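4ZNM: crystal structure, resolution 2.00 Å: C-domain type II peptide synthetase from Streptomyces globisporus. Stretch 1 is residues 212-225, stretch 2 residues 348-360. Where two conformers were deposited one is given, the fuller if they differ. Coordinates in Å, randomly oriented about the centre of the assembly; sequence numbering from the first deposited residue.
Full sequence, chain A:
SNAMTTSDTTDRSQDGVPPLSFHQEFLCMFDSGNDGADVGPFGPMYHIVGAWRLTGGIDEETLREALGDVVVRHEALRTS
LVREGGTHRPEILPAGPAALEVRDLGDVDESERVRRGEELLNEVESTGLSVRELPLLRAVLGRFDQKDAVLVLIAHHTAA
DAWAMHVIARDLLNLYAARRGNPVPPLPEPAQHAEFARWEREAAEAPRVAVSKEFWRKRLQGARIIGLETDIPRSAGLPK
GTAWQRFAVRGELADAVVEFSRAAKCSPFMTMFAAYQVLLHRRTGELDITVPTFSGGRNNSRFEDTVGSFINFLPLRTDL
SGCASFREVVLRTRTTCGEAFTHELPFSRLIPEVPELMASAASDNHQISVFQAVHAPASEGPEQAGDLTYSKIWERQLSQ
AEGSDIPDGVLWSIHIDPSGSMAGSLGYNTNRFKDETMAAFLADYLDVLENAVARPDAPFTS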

# COMPACT_ATOMS: atom_id res chain seq x y z
N SER A 212 14.09 11.26 19.60
CA SER A 212 13.25 11.43 18.43
C SER A 212 11.93 12.12 18.81
O SER A 212 11.42 12.95 18.07
CB SER A 212 12.97 10.08 17.75
OG SER A 212 14.14 9.56 17.13
N LYS A 213 11.39 11.74 19.96
CA LYS A 213 10.15 12.35 20.46
C LYS A 213 10.35 13.85 20.62
O LYS A 213 9.46 14.62 20.28
CB LYS A 213 9.70 11.73 21.80
CG LYS A 213 8.98 10.41 21.60
CD LYS A 213 8.61 9.69 22.88
CE LYS A 213 7.84 8.43 22.53
NZ LYS A 213 7.08 7.87 23.65
N GLU A 214 11.51 14.25 21.12
CA GLU A 214 11.78 15.67 21.32
C GLU A 214 11.92 16.34 19.96
O GLU A 214 11.44 17.45 19.78
CB GLU A 214 13.04 15.92 22.15
CG GLU A 214 13.03 17.29 22.86
CD GLU A 214 14.33 17.58 23.61
OE1 GLU A 214 14.85 16.68 24.31
OE2 GLU A 214 14.83 18.73 23.51
N PHE A 215 12.53 15.66 18.99
CA PHE A 215 12.58 16.19 17.63
C PHE A 215 11.17 16.44 17.06
O PHE A 215 10.91 17.49 16.48
CB PHE A 215 13.33 15.24 16.69
CG PHE A 215 13.09 15.53 15.23
CD1 PHE A 215 13.85 16.46 14.58
CD2 PHE A 215 12.09 14.88 14.54
CE1 PHE A 215 13.62 16.75 13.27
CE2 PHE A 215 11.85 15.19 13.21
CZ PHE A 215 12.63 16.11 12.58
N TRP A 216 10.26 15.49 17.22
CA TRP A 216 8.94 15.59 16.62
C TRP A 216 8.05 16.64 17.28
O TRP A 216 7.31 17.35 16.60
CB TRP A 216 8.25 14.24 16.64
CG TRP A 216 8.80 13.29 15.60
CD1 TRP A 216 9.56 12.18 15.82
CD2 TRP A 216 8.64 13.41 14.19
NE1 TRP A 216 9.85 11.57 14.61
CE2 TRP A 216 9.30 12.31 13.60
CE3 TRP A 216 7.97 14.31 13.36
CZ2 TRP A 216 9.33 12.11 12.21
CZ3 TRP A 216 7.99 14.10 12.00
CH2 TRP A 216 8.67 13.02 11.44
N ARG A 217 8.11 16.72 18.61
CA ARG A 217 7.39 17.75 19.36
C ARG A 217 7.75 19.12 18.78
O ARG A 217 6.87 19.95 18.51
CB ARG A 217 7.74 17.73 20.85
CG ARG A 217 7.01 16.67 21.67
CD ARG A 217 7.38 16.78 23.17
NE ARG A 217 7.73 15.47 23.74
CZ ARG A 217 8.94 15.09 24.16
NH1 ARG A 217 9.97 15.94 24.13
NH2 ARG A 217 9.11 13.87 24.64
N LYS A 218 9.04 19.34 18.58
CA LYS A 218 9.49 20.63 18.02
C LYS A 218 9.09 20.76 16.56
O LYS A 218 8.54 21.76 16.15
CB LYS A 218 11.01 20.80 18.14
CG LYS A 218 11.53 20.80 19.57
CD LYS A 218 13.06 20.80 19.60
CE LYS A 218 13.58 20.89 21.03
NZ LYS A 218 15.07 20.83 21.12
N ARG A 219 9.40 19.73 15.76
CA ARG A 219 9.16 19.80 14.33
C ARG A 219 7.69 19.98 13.97
O ARG A 219 7.35 20.66 13.01
CB ARG A 219 9.66 18.53 13.67
CG ARG A 219 9.77 18.66 12.16
CD ARG A 219 10.85 19.68 11.74
NE ARG A 219 11.08 19.46 10.33
CZ ARG A 219 10.28 19.91 9.37
NH1 ARG A 219 9.24 20.68 9.65
NH2 ARG A 219 10.55 19.60 8.10
N LEU A 220 6.81 19.34 14.73
CA LEU A 220 5.39 19.39 14.43
C LEU A 220 4.60 20.33 15.34
O LEU A 220 3.37 20.27 15.41
CB LEU A 220 4.82 17.99 14.53
CG LEU A 220 5.34 17.05 13.46
CD1 LEU A 220 4.70 15.69 13.62
CD2 LEU A 220 5.13 17.59 12.04
N GLN A 221 5.32 21.21 16.03
CA GLN A 221 4.68 22.24 16.83
C GLN A 221 3.67 23.03 16.00
O GLN A 221 4.05 23.74 15.06
CB GLN A 221 5.73 23.18 17.39
CG GLN A 221 5.18 24.33 18.20
CD GLN A 221 5.02 23.95 19.64
OE1 GLN A 221 4.16 23.15 19.99
NE2 GLN A 221 5.87 24.52 20.50
N GLY A 222 2.40 22.95 16.37
CA GLY A 222 1.37 23.70 15.69
C GLY A 222 1.04 23.16 14.31
O GLY A 222 0.30 23.80 13.56
N ALA A 223 1.58 22.00 13.97
CA ALA A 223 1.28 21.42 12.69
C ALA A 223 -0.09 20.73 12.70
O ALA A 223 -0.51 20.14 13.71
CB ALA A 223 2.35 20.44 12.29
N ARG A 224 -0.76 20.79 11.55
CA ARG A 224 -1.99 20.08 11.33
C ARG A 224 -1.88 19.42 9.96
O ARG A 224 -1.62 20.11 8.99
CB ARG A 224 -3.20 21.02 11.38
CG ARG A 224 -3.39 21.75 12.72
CD ARG A 224 -4.06 20.86 13.76
NE ARG A 224 -4.44 21.60 14.96
CZ ARG A 224 -3.59 22.02 15.90
NH1 ARG A 224 -2.28 21.81 15.78
NH2 ARG A 224 -4.04 22.67 16.96
N ILE A 225 -2.06 18.10 9.90
CA ILE A 225 -2.14 17.41 8.61
C ILE A 225 -3.16 18.15 7.75
O ILE A 225 -4.23 18.49 8.22
CB ILE A 225 -2.51 15.93 8.76
CG1 ILE A 225 -1.36 15.16 9.41
CG2 ILE A 225 -2.80 15.34 7.40
CD1 ILE A 225 -1.75 13.76 9.91
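Stretch 2, residues 348-360: SRLIPEVPELMAS

Two segments far apart in sequence can run side by side in the same direction and touch at both ends of the pairing, even where a turn in one chain shifts the register, with apolar packing interspersed with a few directed polar contacts. The pairing of residues 212–225 with 348–360 in this C-domain type II peptide synthetase is a compact example. Both segments begin in helices that start earlier in the chain. The first stays helical through Arg219, leaves helical geometry at Leu220 and makes a type II turn from Leu220 to Ala223, with Gly222 at positive phi, before extending. The second passes from helix into a 3-10 segment, 351–353, and then into two overlapping type I turns, Val354 to Leu357 and Glu356 to Ala359. The chains run in the same direction: Lys213 lies nearest Leu350, Arg217 nearest Val354, Arg224 nearest Leu357 and Ile225 nearest Met358, the CA atoms closing from 6.9 Å at the first pair to 4.6 Å at Arg224 and Leu357.

Leu357 covers the most surface. Its CA-to-CB bond points away from the first stretch, yet the t,p rotamer brings the end of the side chain back, placing CD1 4.1 Å from Ala223 CB and CD2 4.3 Å from Leu220 CD1. Its backbone works as well: Leu357 O accepts a hydrogen bond of 2.9 Å from Ile225 N, the direct main-chain link between the stretches.

Ile225 completes this junction. Its CG1 lies 3.8 Å from Leu357 CG, and its CD1 reaches 4.0 Å from CG of Met358, a selenomethionine. One water reinforces the backbone link, donating to Ile225 O at 2.9 Å and to Leu357 O at 2.7 Å while accepting from Ser360 N at 3.1 Å; a single site thus ties together three main-chain groups where the second chain turns. Beside it, the Arg224 guanidinium lays one face over Glu356, with CZ 3.4 Å from CB.

At the helical end Glu353 takes over. Its CA-to-CB bond points toward the first stretch, and OE1 meets Arg217 NE at 2.7 Å in a nearly straight hydrogen bond that is part of a salt bridge; a weak bond from Arg217 NH2 to the same OE1, at 3.2 Å, supplements it. The carboxylate oxygen therefore approaches the edge of the guanidinium, near its plane, where the N-H groups point. Behind this polar contact the packing is apolar. Leu350 CD2 sits over the face of the Trp216 five-membered ring, 4.2 Å from its centroid, and Val354 CG1 lies 4.0 Å from Leu220 CB, carrying the contact on toward Leu357.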

# COMPACT_ATOMS: atom_id res chain seq x y z
N SER A 348 1.58 5.33 16.37
CA SER A 348 0.72 5.20 17.55
C SER A 348 1.44 5.69 18.82
O SER A 348 0.80 6.13 19.77
CB SER A 348 0.24 3.76 17.73
OG SER A 348 1.34 2.93 18.07
N ARG A 349 2.77 5.65 18.80
CA ARG A 349 3.59 6.21 19.88
C ARG A 349 3.93 7.69 19.71
O ARG A 349 4.21 8.40 20.67
CB ARG A 349 4.90 5.41 20.01
CG ARG A 349 4.73 4.01 20.60
CD ARG A 349 4.19 4.04 22.04
NE ARG A 349 3.84 2.70 22.52
CZ ARG A 349 4.67 1.88 23.16
NH1 ARG A 349 4.24 0.68 23.55
NH2 ARG A 349 5.92 2.24 23.42
N LEU A 350 3.94 8.15 18.47
CA LEU A 350 4.25 9.54 18.19
C LEU A 350 3.04 10.44 18.46
O LEU A 350 3.18 11.50 19.02
CB LEU A 350 4.71 9.71 16.74
CG LEU A 350 4.78 11.13 16.18
CD1 LEU A 350 5.66 11.98 17.08
CD2 LEU A 350 5.30 11.17 14.76
N ILE A 351 1.85 10.02 18.04
CA ILE A 351 0.72 10.94 18.00
C ILE A 351 0.34 11.49 19.39
O ILE A 351 -0.07 12.64 19.49
CB ILE A 351 -0.49 10.28 17.30
CG1 ILE A 351 -1.65 11.26 17.23
CG2 ILE A 351 -0.91 9.00 17.99
CD1 ILE A 351 -1.45 12.34 16.24
N PRO A 352 0.49 10.71 20.47
CA PRO A 352 0.13 11.32 21.76
C PRO A 352 1.04 12.50 22.11
O PRO A 352 0.65 13.32 22.93
CB PRO A 352 0.31 10.17 22.77
CG PRO A 352 0.41 8.92 21.94
CD PRO A 352 1.05 9.36 20.65
N GLU A 353 2.22 12.57 21.49
CA GLU A 353 3.16 13.67 21.70
C GLU A 353 2.73 14.93 20.96
O GLU A 353 3.10 16.03 21.34
CB GLU A 353 4.57 13.28 21.25
CG GLU A 353 5.15 12.08 21.99
CD GLU A 353 5.38 12.35 23.47
OE1 GLU A 353 6.04 13.37 23.81
OE2 GLU A 353 4.91 11.55 24.31
N VAL A 354 1.98 14.75 19.89
CA VAL A 354 1.49 15.85 19.06
C VAL A 354 -0.02 15.64 18.83
O VAL A 354 -0.46 15.42 17.69
CB VAL A 354 2.26 15.92 17.73
CG1 VAL A 354 3.64 16.40 17.97
CG2 VAL A 354 2.33 14.54 17.06
N PRO A 355 -0.82 15.75 19.90
CA PRO A 355 -2.17 15.19 19.88
C PRO A 355 -3.20 15.93 19.03
O PRO A 355 -4.29 15.38 18.87
CB PRO A 355 -2.59 15.21 21.36
CG PRO A 355 -1.77 16.27 21.97
CD PRO A 355 -0.45 16.22 21.24
N GLU A 356 -2.87 17.09 18.46
CA GLU A 356 -3.82 17.82 17.61
C GLU A 356 -3.49 17.65 16.11
O GLU A 356 -4.19 18.18 15.26
CB GLU A 356 -3.86 19.32 17.96
CG GLU A 356 -4.23 19.65 19.42
CD GLU A 356 -5.62 19.18 19.83
OE1 GLU A 356 -6.48 18.97 18.95
OE2 GLU A 356 -5.86 19.01 21.04
N LEU A 357 -2.43 16.92 15.80
CA LEU A 357 -1.97 16.74 14.43
C LEU A 357 -3.09 16.34 13.45
O LEU A 357 -3.07 16.75 12.28
CB LEU A 357 -0.86 15.68 14.38
CG LEU A 357 -0.19 15.51 13.01
CD1 LEU A 357 0.62 16.78 12.66
CD2 LEU A 357 0.69 14.29 13.00
N MSE A 358 -4.05 15.54 13.91
CA MSE A 358 -5.04 15.01 12.98
C MSE A 358 -6.38 15.69 13.09
O MSE A 358 -7.38 15.16 12.62
CB MSE A 358 -5.26 13.51 13.21
CG MSE A 358 -4.07 12.59 12.91
SE MSE A 358 -4.62 10.78 13.36
CE MSE A 358 -4.69 11.10 15.29
N ALA A 359 -6.44 16.86 13.72
CA ALA A 359 -7.75 17.49 13.96
C ALA A 359 -8.61 17.75 12.70
O ALA A 359 -9.72 18.26 12.83
CB ALA A 359 -7.56 18.77 14.71
N SER A 360 -8.10 17.40 11.52
CA SER A 360 -8.88 17.46 10.27
C SER A 360 -9.07 16.07 9.63
O SER A 360 -9.28 15.94 8.42
CB SER A 360 -8.22 18.41 9.28
OG SER A 360 -8.77 19.70 9.43
O HOH W 1 -5.08 17.72 10.84